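Local coordinates for amidase, hydantoinase/carbamoylase family (Burkholderia vietnamiensis, PDB 5I4M), which probably hydrolyses the carbamoyl C-N bond of N-carbamoyl-L-amino acids as a two-zinc enzyme of the peptidase M20 family, at the interface of chains A and B. Residues are numbered along the deposited sequence; one frame, centred on the assembly and turned at random. Chains: chain A/B, Amidase, hydantoinase/carbamoylase family.

Contact 1: the interface of chains A and B. Residues chain A 281-284, 309, 376; chain B 248-250, 253, 256, 298.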
ATOM      1  N   GLY A 281      -5.887  15.005  22.770  1.00  9.76           N
ATOM      2  CA  GLY A 281      -6.034  14.821  21.335  1.00 11.07           C
ATOM      3  C   GLY A 281      -5.403  13.520  20.868  1.00 12.17           C
ATOM      4  O   GLY A 281      -4.351  13.104  21.358  1.00 10.11           O
ATOM      5  N   CYS A 282      -6.080  12.857  19.929  1.00 10.56           N
ATOM      6  CA  CYS A 282      -5.597  11.653  19.262  1.00  9.89           C
ATOM      7  C   CYS A 282      -5.655  11.886  17.762  1.00  6.98           C
ATOM      8  O   CYS A 282      -6.682  12.344  17.253  1.00 10.47           O
ATOM      9  CB  CYS A 282      -6.444  10.417  19.611  1.00 11.57           C
ATOM     10  SG  CYS A 282      -6.734  10.140  21.372  1.00 11.27           S
ATOM     11  N   ALA A 283      -4.577  11.540  17.050  1.00  9.63           N
ATOM     12  CA  ALA A 283      -4.531  11.773  15.607  1.00  8.71           C
ATOM     13  C   ALA A 283      -3.604  10.763  14.958  1.00 10.19           C
ATOM     14  O   ALA A 283      -2.460  10.609  15.395  1.00 11.84           O
ATOM     15  CB  ALA A 283      -4.063  13.196  15.279  1.00  9.04           C
ATOM     16  N   THR A 284      -4.092  10.115  13.895  1.00  9.33           N
ATOM     17  CA  THR A 284      -3.397   8.994  13.273  1.00  6.00           C
ATOM     18  C   THR A 284      -3.719   8.931  11.788  1.00  8.88           C
ATOM     19  O   THR A 284      -4.860   9.156  11.386  1.00 10.63           O
ATOM     20  CB  THR A 284      -3.816   7.650  13.897  1.00  9.35           C
ATOM     21  OG1 THR A 284      -4.004   7.806  15.308  1.00 11.32           O
ATOM     22  CG2 THR A 284      -2.754   6.562  13.628  1.00  9.90           C
ATOM     23  N   ARG A 309      -9.586  12.257  17.283  1.00  9.42           N
ATOM     24  CA  ARG A 309     -10.452  12.045  18.441  1.00 10.70           C
ATOM     25  C   ARG A 309     -10.147  13.087  19.508  1.00  8.26           C
ATOM     26  O   ARG A 309      -8.995  13.500  19.675  1.00  8.52           O
ATOM     27  CB  ARG A 309     -10.260  10.642  19.047  1.00  6.90           C
ATOM     28  CG  ARG A 309     -10.078   9.567  17.989  1.00  6.31           C
ATOM     29  CD  ARG A 309      -9.960   8.184  18.604  1.00  7.50           C
ATOM     30  NE  ARG A 309      -9.742   7.218  17.536  1.00  7.06           N
ATOM     31  CZ  ARG A 309     -10.110   5.945  17.594  1.00 11.57           C
ATOM     32  NH1 ARG A 309     -10.704   5.472  18.688  1.00  6.33           N
ATOM     33  NH2 ARG A 309      -9.916   5.159  16.545  1.00  8.72           N
ATOM     34  N   GLY A 376     -11.601   5.953  25.239  1.00 11.89           N
ATOM     35  CA  GLY A 376     -10.847   6.566  24.166  1.00 14.19           C
ATOM     36  C   GLY A 376     -11.202   5.967  22.823  1.00  9.43           C
ATOM     37  O   GLY A 376     -10.986   6.584  21.774  1.00 10.44           O
TER
ATOM     38  N   ALA B 248      -5.356   3.450  17.403  1.00  8.44           N
ATOM     39  CA  ALA B 248      -5.291   4.849  16.979  1.00  8.41           C
ATOM     40  C   ALA B 248      -5.917   5.800  17.992  1.00 11.12           C
ATOM     41  O   ALA B 248      -5.615   6.999  17.964  1.00  8.90           O
ATOM     42  CB  ALA B 248      -5.978   5.031  15.621  1.00  9.14           C
ATOM     43  N   GLY B 249      -6.786   5.300  18.870  1.00  8.96           N
ATOM     44  CA  GLY B 249      -7.395   6.106  19.898  1.00  9.34           C
ATOM     45  C   GLY B 249      -6.581   6.180  21.180  1.00 13.17           C
ATOM     46  O   GLY B 249      -5.677   7.011  21.320  1.00  9.95           O
ATOM     47  N   PRO B 250      -6.888   5.295  22.145  1.00  9.99           N
ATOM     48  CA  PRO B 250      -6.332   5.451  23.498  1.00 11.64           C
ATOM     49  C   PRO B 250      -4.870   5.062  23.682  1.00 10.60           C
ATOM     50  O   PRO B 250      -4.454   4.836  24.820  1.00 12.79           O
ATOM     51  CB  PRO B 250      -7.244   4.557  24.355  1.00 10.81           C
ATOM     52  CG  PRO B 250      -7.877   3.602  23.397  1.00 10.26           C
ATOM     53  CD  PRO B 250      -8.002   4.327  22.104  1.00  9.88           C
ATOM     54  N   MET B 253      -0.383   9.730  22.731  1.00 12.61           N
ATOM     55  CA  MET B 253       0.441  10.218  21.626  1.00 11.93           C
ATOM     56  C   MET B 253       1.935  10.188  21.911  1.00 13.77           C
ATOM     57  O   MET B 253       2.695   9.816  21.001  1.00 13.16           O
ATOM     58  CB  MET B 253       0.047  11.654  21.236  1.00 13.56           C
ATOM     59  CG  MET B 253      -1.324  11.820  20.587  1.00 16.17           C
ATOM     60  SD  MET B 253      -1.451  11.046  18.976  1.00 16.92           S
ATOM     61  CE  MET B 253      -0.386  12.085  17.966  1.00 14.95           C
ATOM     62  N   ARG B 256       3.808   6.658  21.304  1.00 12.78           N
ATOM     63  CA  ARG B 256       3.607   5.908  20.074  1.00 10.54           C
ATOM     64  C   ARG B 256       4.919   5.725  19.320  1.00 11.27           C
ATOM     65  O   ARG B 256       5.811   6.573  19.362  1.00 13.08           O
ATOM     66  CB  ARG B 256       2.609   6.624  19.177  1.00 10.88           C
ATOM     67  CG  ARG B 256       1.264   6.807  19.826  1.00 11.22           C
ATOM     68  CD  ARG B 256       0.353   7.575  18.924  1.00 13.47           C
ATOM     69  NE  ARG B 256      -0.992   7.614  19.473  1.00  9.79           N
ATOM     70  CZ  ARG B 256      -2.081   7.731  18.727  1.00 13.20           C
ATOM     71  NH1 ARG B 256      -1.970   7.835  17.406  1.00 11.77           N
ATOM     72  NH2 ARG B 256      -3.277   7.753  19.303  1.00 11.70           N
ATOM     73  N   ILE B 298      -2.325   2.319  14.496  1.00 10.47           N
ATOM     74  CA  ILE B 298      -1.024   2.955  14.256  1.00  7.82           C
ATOM     75  C   ILE B 298      -0.159   2.003  13.440  1.00  7.68           C
ATOM     76  O   ILE B 298       0.017   0.840  13.839  1.00  8.66           O
ATOM     77  CB  ILE B 298      -0.333   3.301  15.588  1.00  9.00           C
ATOM     78  CG1 ILE B 298      -1.157   4.314  16.380  1.00 10.70           C
ATOM     79  CG2 ILE B 298       1.098   3.801  15.335  1.00  8.39           C
ATOM     80  CD1 ILE B 298      -0.822   4.327  17.879  1.00 10.94           C
TER
HETATM   81  O   HOH W   1      -6.294   8.966  16.208  1.00 11.64           O
HETATM   82  O   HOH W   2      -3.362  10.943  23.240  1.00 19.92           O
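Two arginines, one from each chain, show how a flat cationic group can serve an interface by its rim and its faces at once. B:Arg256 runs extended from CG to NE, and its guanidinium slides between B:Met253 and B:Ile298. The thioether SD of B:Met253 lies over the centre of one face, 3.4 Å above the plane, while CD1 of B:Ile298 covers the rim of the other, a sandwich that fixes the rotation of the group and so directs its edge. NH1 points across to the hydroxyl OG1 of A:Thr284 at 2.9 Å, nearly in the guanidinium plane and fairly straight (161° at H). NH2 turns back to the carbonyl O of B:Ala248 at 2.8 Å, approaching from above the carbonyl plane. The threonine suits this grip because OG1 sits beside its backbone N (chi1 -38°); CG2, anti to the backbone N, meets CG1 of B:Ile298 at 3.9 Å, the two side chains crossing at about a right angle. A water bridges A:Thr284 OG1 and B:Ala248 O, 2.7 Å from each. In B:Met253, chi1 (-69°) puts CG beside the carbonyl O of A:Gly281 at 3.4 Å, and bends at chi2 and chi3 fold SD over the guanidinium and bring CE to the backbone O of A:Ala283, 3.6 Å away. A:Arg309 instead offers a face: CA of B:Gly249 rests on its guanidinium, towards the rim, while NH1 holds the carbonyl O of A:Gly376 in plane, on a lone pair, at 3.3 Å. In the fold, strands 282-284 and 301-310 and the loop of A:Gly376 meet chain B's segment from strand 246-247 to B:Arg256, including 3-10 helix 253-255, and strand 297-298.

Contact 2: the interface of chains A and B. Residues chain A 108, 110, 150, 152, 214, 236, 307, 309, 377, 402-403; chain B 246-248, 294, 296-297.
With CG anti to the backbone N (chi1 -154°), B:His247 swings its imidazole into chain A, where it stacks on A:His403, whose own CG lies beside its backbone N. The ring centroids are 3.8 Å apart and the planes 23° from parallel. CG of A:Gln108 covers the opposite face of A:His403, so this zinc-binding ring is sandwiched between A:Gln108 of its own chain and B:His247 of the partner. Its ND1 bonds to the backbone O of B:Asn296 at 3.0 Å, in the imidazole plane, which should orient NE2 towards the metal. B:Asn296 takes the crowded position between backbone N and carbonyl carbon (chi1 49°); its amide ND2 reaches the backbone O of A:Glu150 at 2.9 Å, and its OD1 accepts from NE2 of A:Gln108 at 2.8 Å. That same NE2 also holds the carboxylate OE1 of the zinc-binding residue A:Glu150, while OE1 of A:Gln108 receives OG of B:Ser294 at 2.6 Å, on a lone pair. The CE1 edge of B:His247 points obliquely at the NH1/NH2 rim of A:Arg309, their planes nearly perpendicular, with NH1 3.6 Å from CE1; NE and NH2 grip both oxygens of A:Asp307 side-on through syn lone pairs. The guanidinium might disfavour a charged B:His247, though A:Asp307 may offset this. The backbone N of B:His247 bonds to O of A:Ser402 at 3.0 Å. In the fold, chain B's strand 246-247 and the loop leading into strand 297-298 enter chain A's active-site cleft, among metal-bearing loops and strand 301-310.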
ATOM      1  N   GLN A 108      -9.482  -6.457  14.266  1.00  7.58           N
ATOM      2  CA  GLN A 108      -8.505  -5.873  13.374  1.00  8.34           C
ATOM      3  C   GLN A 108      -7.634  -6.968  12.770  1.00  7.54           C
ATOM      4  O   GLN A 108      -7.591  -8.089  13.284  1.00  8.80           O
ATOM      5  CB  GLN A 108      -7.639  -4.886  14.150  1.00  7.34           C
ATOM      6  CG  GLN A 108      -8.415  -3.723  14.675  1.00  9.00           C
ATOM      7  CD  GLN A 108      -8.642  -2.709  13.580  1.00  7.82           C
ATOM      8  OE1 GLN A 108      -7.894  -2.675  12.602  1.00  7.69           O
ATOM      9  NE2 GLN A 108      -9.680  -1.888  13.725  1.00  6.85           N
ATOM     10  N   THR A 110      -4.439  -6.976  12.959  1.00  9.19           N
ATOM     11  CA  THR A 110      -3.531  -7.182  14.091  1.00  9.30           C
ATOM     12  C   THR A 110      -4.319  -7.207  15.394  1.00 12.12           C
ATOM     13  O   THR A 110      -3.978  -6.540  16.378  1.00 11.54           O
ATOM     14  CB  THR A 110      -2.466  -6.087  14.133  1.00 10.83           C
ATOM     15  OG1 THR A 110      -3.109  -4.805  14.153  1.00 12.15           O
ATOM     16  CG2 THR A 110      -1.551  -6.170  12.932  1.00 10.54           C
ATOM     17  N   GLU A 150     -15.438  -2.764  13.963  1.00  5.74           N
ATOM     18  CA  GLU A 150     -14.103  -2.165  13.924  1.00  6.41           C
ATOM     19  C   GLU A 150     -13.987  -1.089  12.852  1.00  6.11           C
ATOM     20  O   GLU A 150     -13.152  -0.183  12.978  1.00  7.49           O
ATOM     21  CB  GLU A 150     -13.030  -3.231  13.688  1.00  9.23           C
ATOM     22  CG  GLU A 150     -12.751  -4.148  14.886  1.00  7.21           C
ATOM     23  CD  GLU A 150     -11.892  -3.484  15.958  1.00  8.52           C
ATOM     24  OE1 GLU A 150     -11.630  -2.268  15.866  1.00  8.01           O
ATOM     25  OE2 GLU A 150     -11.473  -4.180  16.911  1.00 12.49           O
ATOM     26  N   SER A 152     -12.710  -1.455   9.924  1.00  7.21           N
ATOM     27  CA  SER A 152     -11.434  -1.632   9.237  1.00  7.42           C
ATOM     28  C   SER A 152     -11.609  -2.177   7.822  1.00  7.34           C
ATOM     29  O   SER A 152     -11.113  -1.583   6.856  1.00 10.34           O
ATOM     30  CB  SER A 152     -10.526  -2.566  10.048  1.00  8.11           C
ATOM     31  OG  SER A 152      -9.315  -2.804   9.335  1.00 10.38           O
ATOM     32  N   GLN A 214      -8.214  -0.650  26.577  1.00  9.78           N
ATOM     33  CA  GLN A 214      -7.427  -0.354  25.382  1.00  9.64           C
ATOM     34  C   GLN A 214      -6.466   0.808  25.598  1.00 11.71           C
ATOM     35  O   GLN A 214      -5.940   1.371  24.631  1.00 15.15           O
ATOM     36  CB  GLN A 214      -8.326  -0.092  24.168  1.00  6.54           C
ATOM     37  CG  GLN A 214      -9.262  -1.259  23.897  1.00  6.89           C
ATOM     38  CD  GLN A 214     -10.171  -0.998  22.726  1.00 12.38           C
ATOM     39  OE1 GLN A 214     -11.081  -0.180  22.821  1.00  9.49           O
ATOM     40  NE2 GLN A 214      -9.936  -1.696  21.614  1.00  8.47           N
ATOM     41  N   TRP A 236     -13.433  10.781  11.281  1.00  6.28           N
ATOM     42  CA  TRP A 236     -12.594  10.036  10.350  1.00  8.05           C
ATOM     43  C   TRP A 236     -12.722  10.617   8.947  1.00  9.27           C
ATOM     44  O   TRP A 236     -13.798  11.071   8.543  1.00  9.50           O
ATOM     45  CB  TRP A 236     -12.982   8.556  10.283  1.00  8.55           C
ATOM     46  CG  TRP A 236     -12.781   7.756  11.539  1.00  5.71           C
ATOM     47  CD1 TRP A 236     -12.503   8.222  12.793  1.00  9.49           C
ATOM     48  CD2 TRP A 236     -12.855   6.332  11.642  1.00  5.55           C
ATOM     49  NE1 TRP A 236     -12.399   7.165  13.679  1.00  7.13           N
ATOM     50  CE2 TRP A 236     -12.610   5.994  12.992  1.00  6.24           C
ATOM     51  CE3 TRP A 236     -13.099   5.307  10.716  1.00 10.63           C
ATOM     52  CZ2 TRP A 236     -12.604   4.668  13.442  1.00  6.19           C
ATOM     53  CZ3 TRP A 236     -13.085   3.993  11.159  1.00  8.86           C
ATOM     54  CH2 TRP A 236     -12.840   3.685  12.509  1.00  6.97           C
ATOM     55  N   ASP A 307      -7.636   9.910  11.276  1.00  5.76           N
ATOM     56  CA  ASP A 307      -8.386   9.514  12.462  1.00  8.73           C
ATOM     57  C   ASP A 307      -8.122  10.587  13.507  1.00  9.08           C
ATOM     58  O   ASP A 307      -6.974  10.761  13.931  1.00  9.32           O
ATOM     59  CB  ASP A 307      -7.918   8.129  12.933  1.00  6.32           C
ATOM     60  CG  ASP A 307      -8.655   7.618  14.169  1.00 11.59           C
ATOM     61  OD1 ASP A 307      -8.707   8.315  15.204  1.00 12.21           O
ATOM     62  OD2 ASP A 307      -9.152   6.477  14.099  1.00  9.96           O
ATOM     63  N   ARG A 309      -9.586  12.257  17.283  1.00  9.42           N
ATOM     64  CA  ARG A 309     -10.452  12.045  18.441  1.00 10.70           C
ATOM     65  C   ARG A 309     -10.147  13.087  19.508  1.00  8.26           C
ATOM     66  O   ARG A 309      -8.995  13.500  19.675  1.00  8.52           O
ATOM     67  CB  ARG A 309     -10.260  10.642  19.047  1.00  6.90           C
ATOM     68  CG  ARG A 309     -10.078   9.567  17.989  1.00  6.31           C
ATOM     69  CD  ARG A 309      -9.960   8.184  18.604  1.00  7.50           C
ATOM     70  NE  ARG A 309      -9.742   7.218  17.536  1.00  7.06           N
ATOM     71  CZ  ARG A 309     -10.110   5.945  17.594  1.00 11.57           C
ATOM     72  NH1 ARG A 309     -10.704   5.472  18.688  1.00  6.33           N
ATOM     73  NH2 ARG A 309      -9.916   5.159  16.545  1.00  8.72           N
ATOM     74  N   ALA A 377     -11.734   4.749  22.843  1.00  8.24           N
ATOM     75  CA  ALA A 377     -12.220   4.109  21.630  1.00  6.68           C
ATOM     76  C   ALA A 377     -13.723   4.311  21.497  1.00  8.46           C
ATOM     77  O   ALA A 377     -14.410   4.708  22.445  1.00  9.11           O
ATOM     78  CB  ALA A 377     -11.902   2.611  21.634  1.00  7.42           C
ATOM     79  N   SER A 402      -3.759  -2.308  22.634  1.00  7.02           N
ATOM     80  CA  SER A 402      -4.829  -2.947  21.896  1.00 10.30           C
ATOM     81  C   SER A 402      -4.559  -2.691  20.424  1.00  8.97           C
ATOM     82  O   SER A 402      -3.707  -1.869  20.068  1.00 11.36           O
ATOM     83  CB  SER A 402      -6.203  -2.424  22.323  1.00 12.69           C
ATOM     84  OG  SER A 402      -7.237  -3.130  21.665  1.00 11.13           O
ATOM     85  N   HIS A 403      -5.276  -3.419  19.571  1.00  8.05           N
ATOM     86  CA  HIS A 403      -5.040  -3.416  18.127  1.00  6.70           C
ATOM     87  C   HIS A 403      -3.621  -3.873  17.794  1.00  9.91           C
ATOM     88  O   HIS A 403      -3.046  -3.489  16.772  1.00  8.52           O
ATOM     89  CB  HIS A 403      -5.368  -2.048  17.518  1.00  7.00           C
ATOM     90  CG  HIS A 403      -6.847  -1.807  17.422  1.00  7.27           C
ATOM     91  ND1 HIS A 403      -7.403  -0.777  16.696  1.00  7.06           N
ATOM     92  CD2 HIS A 403      -7.887  -2.495  17.957  1.00  7.51           C
ATOM     93  CE1 HIS A 403      -8.722  -0.837  16.791  1.00  9.02           C
ATOM     94  NE2 HIS A 403      -9.042  -1.873  17.549  1.00  8.53           N
TER
ATOM     95  N   ALA B 246      -0.645  -0.268  17.352  1.00  9.72           N
ATOM     96  CA  ALA B 246      -1.421  -0.033  18.560  1.00 11.59           C
ATOM     97  C   ALA B 246      -2.659   0.755  18.172  1.00  8.74           C
ATOM     98  O   ALA B 246      -2.817   1.162  17.019  1.00  8.40           O
ATOM     99  CB  ALA B 246      -0.607   0.705  19.628  1.00 10.33           C
ATOM    100  N   HIS B 247      -3.542   0.955  19.152  1.00  8.97           N
ATOM    101  CA  HIS B 247      -4.830   1.574  18.862  1.00  8.91           C
ATOM    102  C   HIS B 247      -4.653   3.037  18.465  1.00  8.75           C
ATOM    103  O   HIS B 247      -3.916   3.788  19.110  1.00  9.02           O
ATOM    104  CB  HIS B 247      -5.749   1.480  20.078  1.00  9.15           C
ATOM    105  CG  HIS B 247      -7.195   1.494  19.719  1.00  9.02           C
ATOM    106  ND1 HIS B 247      -7.807   2.592  19.151  1.00  8.88           N
ATOM    107  CD2 HIS B 247      -8.143   0.529  19.797  1.00  9.61           C
ATOM    108  CE1 HIS B 247      -9.076   2.309  18.914  1.00 13.76           C
ATOM    109  NE2 HIS B 247      -9.306   1.063  19.300  1.00 10.68           N
ATOM    110  N   ALA B 248      -5.356   3.450  17.403  1.00  8.44           N
ATOM    111  CA  ALA B 248      -5.291   4.849  16.979  1.00  8.41           C
ATOM    112  C   ALA B 248      -5.917   5.800  17.992  1.00 11.12           C
ATOM    113  O   ALA B 248      -5.615   6.999  17.964  1.00  8.90           O
ATOM    114  CB  ALA B 248      -5.978   5.031  15.621  1.00  9.14           C
ATOM    115  N   SER B 294      -4.532  -0.490   8.429  1.00  6.54           N
ATOM    116  CA  SER B 294      -5.898  -0.343   8.911  1.00  8.21           C
ATOM    117  C   SER B 294      -6.061   1.048   9.500  1.00  6.68           C
ATOM    118  O   SER B 294      -5.203   1.508  10.254  1.00  8.04           O
ATOM    119  CB  SER B 294      -6.237  -1.401   9.959  1.00  9.90           C
ATOM    120  OG  SER B 294      -7.538  -1.184  10.488  1.00  9.48           O
ATOM    121  N   ASN B 296      -7.706   2.557  11.792  1.00  7.15           N
ATOM    122  CA  ASN B 296      -7.660   2.813  13.229  1.00 10.95           C
ATOM    123  C   ASN B 296      -6.589   1.977  13.936  1.00  7.54           C
ATOM    124  O   ASN B 296      -6.726   1.641  15.117  1.00  8.82           O
ATOM    125  CB  ASN B 296      -9.045   2.658  13.887  1.00  9.51           C
ATOM    126  CG  ASN B 296      -9.783   1.367  13.529  1.00  9.37           C
ATOM    127  OD1 ASN B 296      -9.438   0.653  12.588  1.00  8.45           O
ATOM    128  ND2 ASN B 296     -10.854   1.091  14.286  1.00  7.87           N
ATOM    129  N   VAL B 297      -5.481   1.704  13.244  1.00  7.37           N
ATOM    130  CA  VAL B 297      -4.300   1.072  13.830  1.00  7.52           C
ATOM    131  C   VAL B 297      -3.075   1.907  13.477  1.00  7.48           C
ATOM    132  O   VAL B 297      -2.810   2.157  12.295  1.00 10.56           O
ATOM    133  CB  VAL B 297      -4.092  -0.374  13.335  1.00  7.45           C
ATOM    134  CG1 VAL B 297      -2.859  -0.994  14.024  1.00  7.68           C
ATOM    135  CG2 VAL B 297      -5.335  -1.230  13.548  1.00  7.53           C
TER
HETATM  136  O   HOH W   3      -6.294   8.966  16.208  1.00 11.64           O

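The C-alpha centres of contact 1 and contact 2 lie about 8 Å apart, and the two share A:Arg309 and B:Ala248, so they form one continuous surface. Strand 301-310 of chain A and strand 297-298 of chain B serve both; strand 246-247 supplies contact 2 and the segment after it contact 1. Contact 1 combines packing with an arginine-threonine bond, whereas contact 2 brings partner residues up to the zinc ligands and the pocket of 3-phosphoglyceric acid, which may come from purification or crystallisation. Because the two-fold repeats each contact, each active site is likely completed by its neighbour, in keeping with this family's dimerisation region.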